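Local coordinates for putative cell invasion protein with MAC/Perforin domain (Bacteroides thetaiotaomicron VPI-5482, PDB 3KK7), which is of unproven function but, as a member of the membrane-attack complex/perforin (MACPF) family, may act on membranes as pore-forming relatives do, at residues A[291-296]-A[309-314]; A[159-164]-A[223-228]. One frame throughout, in Å; residues are numbered along the deposited sequence.

Contact 1 (A[291-296]-A[309-314]); sequences LSYSIK and PPYDIT
The short strand 311-312 pairs antiparallel with strand 288-298 along one side of the MACPF-family sheet, and a turn follows it at once. Tyr293 and Tyr311 form the hydrogen-bonded pair: Tyr293 N donates to Tyr311 O at 2.8 Å, and Tyr311 N returns a bond to Tyr293 O at 3.0 Å. Past the non-hydrogen-bonded pair Ser292-Asp312, Ile313 N reaches Leu291 O at 3.0 Å in a nearly straight bond (174° at the hydrogen). All three donors lie in the plane of the carbonyl they meet. Ser292 CA also comes up against Tyr311 O as a CA-H...O contact.

The Tyr293 ring sets the side-chain packing. Its CG stands in the crowded position between backbone N and carbonyl carbon (chi1 74°), which turns the CD1-CE1 side of the ring toward 311-313. There CD1 meets Ile313 CD1 at 3.3 Å, the two side chains crossing at about a right angle, while CE1 lies 3.8 Å from Tyr311 CB. Ile313 also runs beside Leu291, its CG2 4.0 Å from Leu291 CB. Phe226 of strand 220-230 touches Leu291, Tyr293 and Ile313, and the hydroxyl of Tyr293 bonds to Tyr316 O.

Where the strand ends, Asp312 OD1 accepts from Thr314 N at 2.7 Å, an Asx turn, and from Thr314 OG1 as well. Two donors on one carboxylate oxygen should favour the ionised form of Asp312 and close the turn that follows the strand; three backbone bonds and the apolar Tyr293-Ile313 contact join this segment to strand 288-298.

Contact 2 (A[159-164]-A[223-228]); sequences HGELSI and SALFYG
The Phe226 ring turns its edge to strand 159-164: Gly160 O lies in the ring plane, and CE1 is 4.0 Å from Leu162 CB. Gly160, opposite Phe226, has no side chain, so Phe226 CB and CD1 settle against its backbone. On the opposite face of the sheet, with Glu161 and Leu225, His159 and Tyr227 point the same way side by side, their ring planes 59° apart, with His159 CE1 3.8 Å from Tyr227 CD2. A water sits at the edge of both rings, in plane; it lies 2.7 Å from His159 ND1 and donates to Phe226 O. Tyr108 and Phe111 also meet the His159 ring.

Glu161 runs alongside Leu225, CG 3.7 Å from Leu225 CD2. With CG anti to the backbone N (chi1 -174°) and the chain extended beyond, the carboxylate reaches a second water, which donates to Glu161 OE2 and to Leu162 O and accepts from Ser223 OG. Glu161 OE1 forms a salt bridge with Arg139, which would favour the charged carboxylate in this buried setting.

Two hydrogen-bonded pairs knit the backbones. Gly160 and Phe226 exchange bonds whose donors stand well above the carbonyl planes, with Phe226 N to Gly160 O at 2.8 Å. Leu162 N meets Ala224 O in plane at 2.7 Å, and Ala224 N returns a bond to Leu162 O. Phe226, Leu162 and Ala224 share one face, with Met243 and Ile247 of helix 236-249 packed on Phe226. The regular register of long antiparallel strands under a helix is consistent with the bent central sheet of the MACPF fold.

Contacts 1 and 2 lie in the same antiparallel sheet, their centres about 9 Å apart, because strands 288-298 and 220-230 are neighbours in it. Four strands run side by side locally in the order 157-173, 220-230, 288-298, 311-312. Two probable backbone hydrogen bonds join the contacts directly: Lys296 N to Ser223 O at 2.9 Å, and Tyr227 N to Ser292 O at 2.9 Å. Between these two bonds, on the chain of 291-296, Ile295 CG2 packs 3.4 Å from Ala224 CB. Along the chain the contacts come in series, contact 2 closing before contact 1 opens. The buried 159-164/223-228 pair thus continues through 291-296 to the more exposed short strand and its turn.

Contact 1 (A[291-296]-A[309-314])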
loop_
_atom_site.group_PDB
_atom_site.type_symbol
_atom_site.label_atom_id
_atom_site.label_comp_id
_atom_site.label_asym_id
_atom_site.label_seq_id
_atom_site.Cartn_x
_atom_site.Cartn_y
_atom_site.Cartn_z
ATOM N N LEU A 291 -22.565 21.979 -18.695
ATOM C CA LEU A 291 -21.803 20.722 -18.688
ATOM C C LEU A 291 -20.452 20.985 -19.304
ATOM O O LEU A 291 -20.369 21.316 -20.466
ATOM C CB LEU A 291 -22.499 19.620 -19.481
ATOM C CG LEU A 291 -21.787 18.257 -19.454
ATOM C CD1 LEU A 291 -21.667 17.696 -18.037
ATOM C CD2 LEU A 291 -22.548 17.314 -20.335
ATOM N N SER A 292 -19.405 20.810 -18.510
ATOM C CA SER A 292 -18.049 21.099 -18.932
ATOM C C SER A 292 -17.241 19.833 -18.928
ATOM O O SER A 292 -17.648 18.861 -18.295
ATOM C CB SER A 292 -17.418 22.108 -18.002
ATOM O OG SER A 292 -17.976 23.376 -18.272
ATOM N N TYR A 293 -16.116 19.832 -19.651
ATOM C CA TYR A 293 -15.248 18.634 -19.730
ATOM C C TYR A 293 -13.782 18.944 -19.845
ATOM O O TYR A 293 -13.406 20.036 -20.218
ATOM C CB TYR A 293 -15.622 17.773 -20.924
ATOM C CG TYR A 293 -15.190 18.313 -22.299
ATOM C CD1 TYR A 293 -15.933 19.292 -22.952
ATOM C CD2 TYR A 293 -14.085 17.780 -22.978
ATOM C CE1 TYR A 293 -15.577 19.755 -24.214
ATOM C CE2 TYR A 293 -13.707 18.264 -24.262
ATOM C CZ TYR A 293 -14.464 19.239 -24.864
ATOM O OH TYR A 293 -14.133 19.734 -26.093
ATOM N N SER A 294 -12.960 17.958 -19.532
ATOM C CA SER A 294 -11.546 18.055 -19.734
ATOM C C SER A 294 -11.074 16.699 -20.212
ATOM O O SER A 294 -11.505 15.685 -19.694
ATOM C CB SER A 294 -10.850 18.454 -18.430
ATOM O OG SER A 294 -9.435 18.343 -18.516
ATOM N N ILE A 295 -10.213 16.672 -21.219
ATOM C CA ILE A 295 -9.674 15.409 -21.677
ATOM C C ILE A 295 -8.167 15.327 -21.489
ATOM O O ILE A 295 -7.494 16.337 -21.242
ATOM C CB ILE A 295 -10.025 15.129 -23.120
ATOM C CG1 ILE A 295 -9.424 16.172 -24.045
ATOM C CG2 ILE A 295 -11.506 15.066 -23.288
ATOM C CD1 ILE A 295 -9.099 15.559 -25.387
ATOM N N LYS A 296 -7.677 14.102 -21.573
ATOM C CA LYS A 296 -6.259 13.788 -21.502
ATOM C C LYS A 296 -6.058 12.521 -22.287
ATOM O O LYS A 296 -6.828 11.574 -22.114
ATOM C CB LYS A 296 -5.787 13.549 -20.060
ATOM C CG LYS A 296 -4.233 13.375 -19.968
ATOM C CD LYS A 296 -3.657 13.362 -18.528
ATOM C CE LYS A 296 -3.880 12.055 -17.789
ATOM N NZ LYS A 296 -3.046 12.014 -16.548
ATOM N N PRO A 309 -7.560 22.383 -20.002
ATOM C CA PRO A 309 -8.447 23.193 -19.219
ATOM C C PRO A 309 -9.879 22.768 -19.484
ATOM O O PRO A 309 -10.141 22.070 -20.463
ATOM C CB PRO A 309 -8.218 24.611 -19.764
ATOM C CG PRO A 309 -6.916 24.583 -20.464
ATOM C CD PRO A 309 -6.759 23.179 -20.956
ATOM N N PRO A 310 -10.811 23.218 -18.644
ATOM C CA PRO A 310 -12.192 22.829 -18.802
ATOM C C PRO A 310 -12.899 23.642 -19.885
ATOM O O PRO A 310 -12.678 24.844 -19.999
ATOM C CB PRO A 310 -12.791 23.081 -17.413
ATOM C CG PRO A 310 -12.003 24.176 -16.882
ATOM C CD PRO A 310 -10.623 24.074 -17.465
ATOM N N TYR A 311 -13.747 22.954 -20.652
ATOM C CA TYR A 311 -14.447 23.526 -21.777
ATOM C C TYR A 311 -15.918 23.191 -21.672
ATOM O O TYR A 311 -16.278 22.108 -21.202
ATOM C CB TYR A 311 -13.882 22.962 -23.107
ATOM C CG TYR A 311 -12.416 23.271 -23.332
ATOM C CD1 TYR A 311 -11.970 24.589 -23.383
ATOM C CD2 TYR A 311 -11.471 22.250 -23.485
ATOM C CE1 TYR A 311 -10.624 24.888 -23.580
ATOM C CE2 TYR A 311 -10.118 22.539 -23.691
ATOM C CZ TYR A 311 -9.709 23.864 -23.736
ATOM O OH TYR A 311 -8.381 24.194 -23.928
ATOM N N ASP A 312 -16.758 24.130 -22.110
ATOM C CA ASP A 312 -18.184 23.874 -22.232
ATOM C C ASP A 312 -18.406 22.931 -23.433
ATOM O O ASP A 312 -17.994 23.236 -24.577
ATOM C CB ASP A 312 -18.971 25.178 -22.397
ATOM C CG ASP A 312 -20.461 24.944 -22.591
ATOM O OD1 ASP A 312 -20.824 24.260 -23.574
ATOM O OD2 ASP A 312 -21.271 25.458 -21.774
ATOM N N ILE A 313 -19.081 21.811 -23.160
ATOM C CA ILE A 313 -19.277 20.727 -24.127
ATOM C C ILE A 313 -19.937 21.175 -25.434
ATOM O O ILE A 313 -19.627 20.636 -26.508
ATOM C CB ILE A 313 -20.081 19.557 -23.483
ATOM C CG1 ILE A 313 -19.895 18.251 -24.264
ATOM C CG2 ILE A 313 -21.551 19.924 -23.334
ATOM C CD1 ILE A 313 -18.511 17.673 -24.195
ATOM N N THR A 314 -20.818 22.166 -25.351
ATOM C CA THR A 314 -21.514 22.666 -26.525
ATOM C C THR A 314 -20.744 23.776 -27.263
ATOM O O THR A 314 -21.128 24.158 -28.357
ATOM C CB THR A 314 -22.851 23.264 -26.128
ATOM O OG1 THR A 314 -22.627 24.484 -25.409
ATOM C CG2 THR A 314 -23.634 22.309 -25.252
#

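Contact 2 (A[159-164]-A[223-228])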
loop_
_atom_site.group_PDB
_atom_site.type_symbol
_atom_site.label_atom_id
_atom_site.label_comp_id
_atom_site.label_asym_id
_atom_site.label_seq_id
_atom_site.Cartn_x
_atom_site.Cartn_y
_atom_site.Cartn_z
ATOM N N HIS A 159 -21.334 14.149 -11.832
ATOM C CA HIS A 159 -20.038 13.958 -12.495
ATOM C C HIS A 159 -20.070 12.855 -13.533
ATOM O O HIS A 159 -20.896 11.954 -13.466
ATOM C CB HIS A 159 -18.967 13.636 -11.479
ATOM C CG HIS A 159 -18.995 14.541 -10.298
ATOM N ND1 HIS A 159 -18.360 15.759 -10.291
ATOM C CD2 HIS A 159 -19.608 14.421 -9.098
ATOM C CE1 HIS A 159 -18.590 16.357 -9.132
ATOM N NE2 HIS A 159 -19.341 15.565 -8.391
ATOM N N GLY A 160 -19.150 12.942 -14.487
ATOM C CA GLY A 160 -19.075 11.989 -15.606
ATOM C C GLY A 160 -17.633 11.644 -15.933
ATOM O O GLY A 160 -16.749 12.453 -15.721
ATOM N N GLU A 161 -17.409 10.422 -16.410
ATOM C CA GLU A 161 -16.102 10.003 -16.924
ATOM C C GLU A 161 -16.305 9.189 -18.184
ATOM O O GLU A 161 -17.251 8.399 -18.274
ATOM C CB GLU A 161 -15.319 9.199 -15.897
ATOM C CG GLU A 161 -13.895 8.863 -16.344
ATOM C CD GLU A 161 -13.144 7.973 -15.382
ATOM O OE1 GLU A 161 -13.645 7.699 -14.286
ATOM O OE2 GLU A 161 -12.042 7.541 -15.728
ATOM N N LEU A 162 -15.451 9.409 -19.176
ATOM C CA LEU A 162 -15.493 8.626 -20.415
ATOM C C LEU A 162 -14.124 8.020 -20.615
ATOM O O LEU A 162 -13.119 8.644 -20.256
ATOM C CB LEU A 162 -15.887 9.502 -21.626
ATOM C CG LEU A 162 -15.933 8.946 -23.060
ATOM C CD1 LEU A 162 -16.927 7.799 -23.198
ATOM C CD2 LEU A 162 -16.275 10.044 -24.109
ATOM N N SER A 163 -14.087 6.805 -21.161
ATOM C CA SER A 163 -12.835 6.179 -21.545
ATOM C C SER A 163 -12.913 5.619 -22.953
ATOM O O SER A 163 -13.856 4.909 -23.311
ATOM C CB SER A 163 -12.433 5.086 -20.568
ATOM O OG SER A 163 -11.071 4.744 -20.761
ATOM N N ILE A 164 -11.922 5.965 -23.755
ATOM C CA ILE A 164 -11.857 5.553 -25.145
ATOM C C ILE A 164 -10.493 4.930 -25.269
ATOM O O ILE A 164 -9.489 5.627 -25.084
ATOM C CB ILE A 164 -11.993 6.773 -26.088
ATOM C CG1 ILE A 164 -13.354 7.429 -25.870
ATOM C CG2 ILE A 164 -11.793 6.379 -27.556
ATOM C CD1 ILE A 164 -13.655 8.561 -26.796
ATOM N N SER A 223 -9.287 10.006 -22.148
ATOM C CA SER A 223 -9.996 10.020 -20.885
ATOM C C SER A 223 -10.575 11.395 -20.734
ATOM O O SER A 223 -9.872 12.373 -20.887
ATOM C CB SER A 223 -9.005 9.803 -19.757
ATOM O OG SER A 223 -9.664 9.907 -18.517
ATOM N N ALA A 224 -11.867 11.474 -20.460
ATOM C CA ALA A 224 -12.570 12.736 -20.337
ATOM C C ALA A 224 -13.364 12.719 -19.031
ATOM O O ALA A 224 -14.035 11.721 -18.729
ATOM C CB ALA A 224 -13.514 12.934 -21.530
ATOM N N LEU A 225 -13.280 13.816 -18.274
ATOM C CA LEU A 225 -14.093 13.998 -17.082
ATOM C C LEU A 225 -15.095 15.093 -17.371
ATOM O O LEU A 225 -14.791 16.029 -18.110
ATOM C CB LEU A 225 -13.236 14.379 -15.879
ATOM C CG LEU A 225 -12.053 13.456 -15.607
ATOM C CD1 LEU A 225 -11.167 14.089 -14.558
ATOM C CD2 LEU A 225 -12.564 12.102 -15.180
ATOM N N PHE A 226 -16.287 14.955 -16.796
ATOM C CA PHE A 226 -17.379 15.889 -16.993
ATOM C C PHE A 226 -17.886 16.423 -15.653
ATOM O O PHE A 226 -17.947 15.699 -14.624
ATOM C CB PHE A 226 -18.562 15.229 -17.721
ATOM C CG PHE A 226 -18.234 14.700 -19.095
ATOM C CD1 PHE A 226 -17.483 13.555 -19.256
ATOM C CD2 PHE A 226 -18.713 15.315 -20.212
ATOM C CE1 PHE A 226 -17.207 13.071 -20.503
ATOM C CE2 PHE A 226 -18.420 14.831 -21.452
ATOM C CZ PHE A 226 -17.676 13.707 -21.592
ATOM N N TYR A 227 -18.263 17.695 -15.679
ATOM C CA TYR A 227 -18.864 18.341 -14.534
ATOM C C TYR A 227 -20.117 19.069 -14.984
ATOM O O TYR A 227 -20.037 20.054 -15.703
ATOM C CB TYR A 227 -17.854 19.283 -13.881
ATOM C CG TYR A 227 -18.385 19.960 -12.638
ATOM C CD1 TYR A 227 -19.075 21.159 -12.725
ATOM C CD2 TYR A 227 -18.174 19.408 -11.352
ATOM C CE1 TYR A 227 -19.560 21.794 -11.568
ATOM C CE2 TYR A 227 -18.659 20.051 -10.192
ATOM C CZ TYR A 227 -19.343 21.239 -10.321
ATOM O OH TYR A 227 -19.827 21.881 -9.220
ATOM N N GLY A 228 -21.276 18.546 -14.578
ATOM C CA GLY A 228 -22.595 19.099 -14.933
ATOM C C GLY A 228 -23.435 19.637 -13.768
ATOM O O GLY A 228 -23.426 19.091 -12.646
HETATM O O HOH W 1 -16.590 15.885 -12.273
HETATM O O HOH W 2 -11.177 7.910 -18.413
#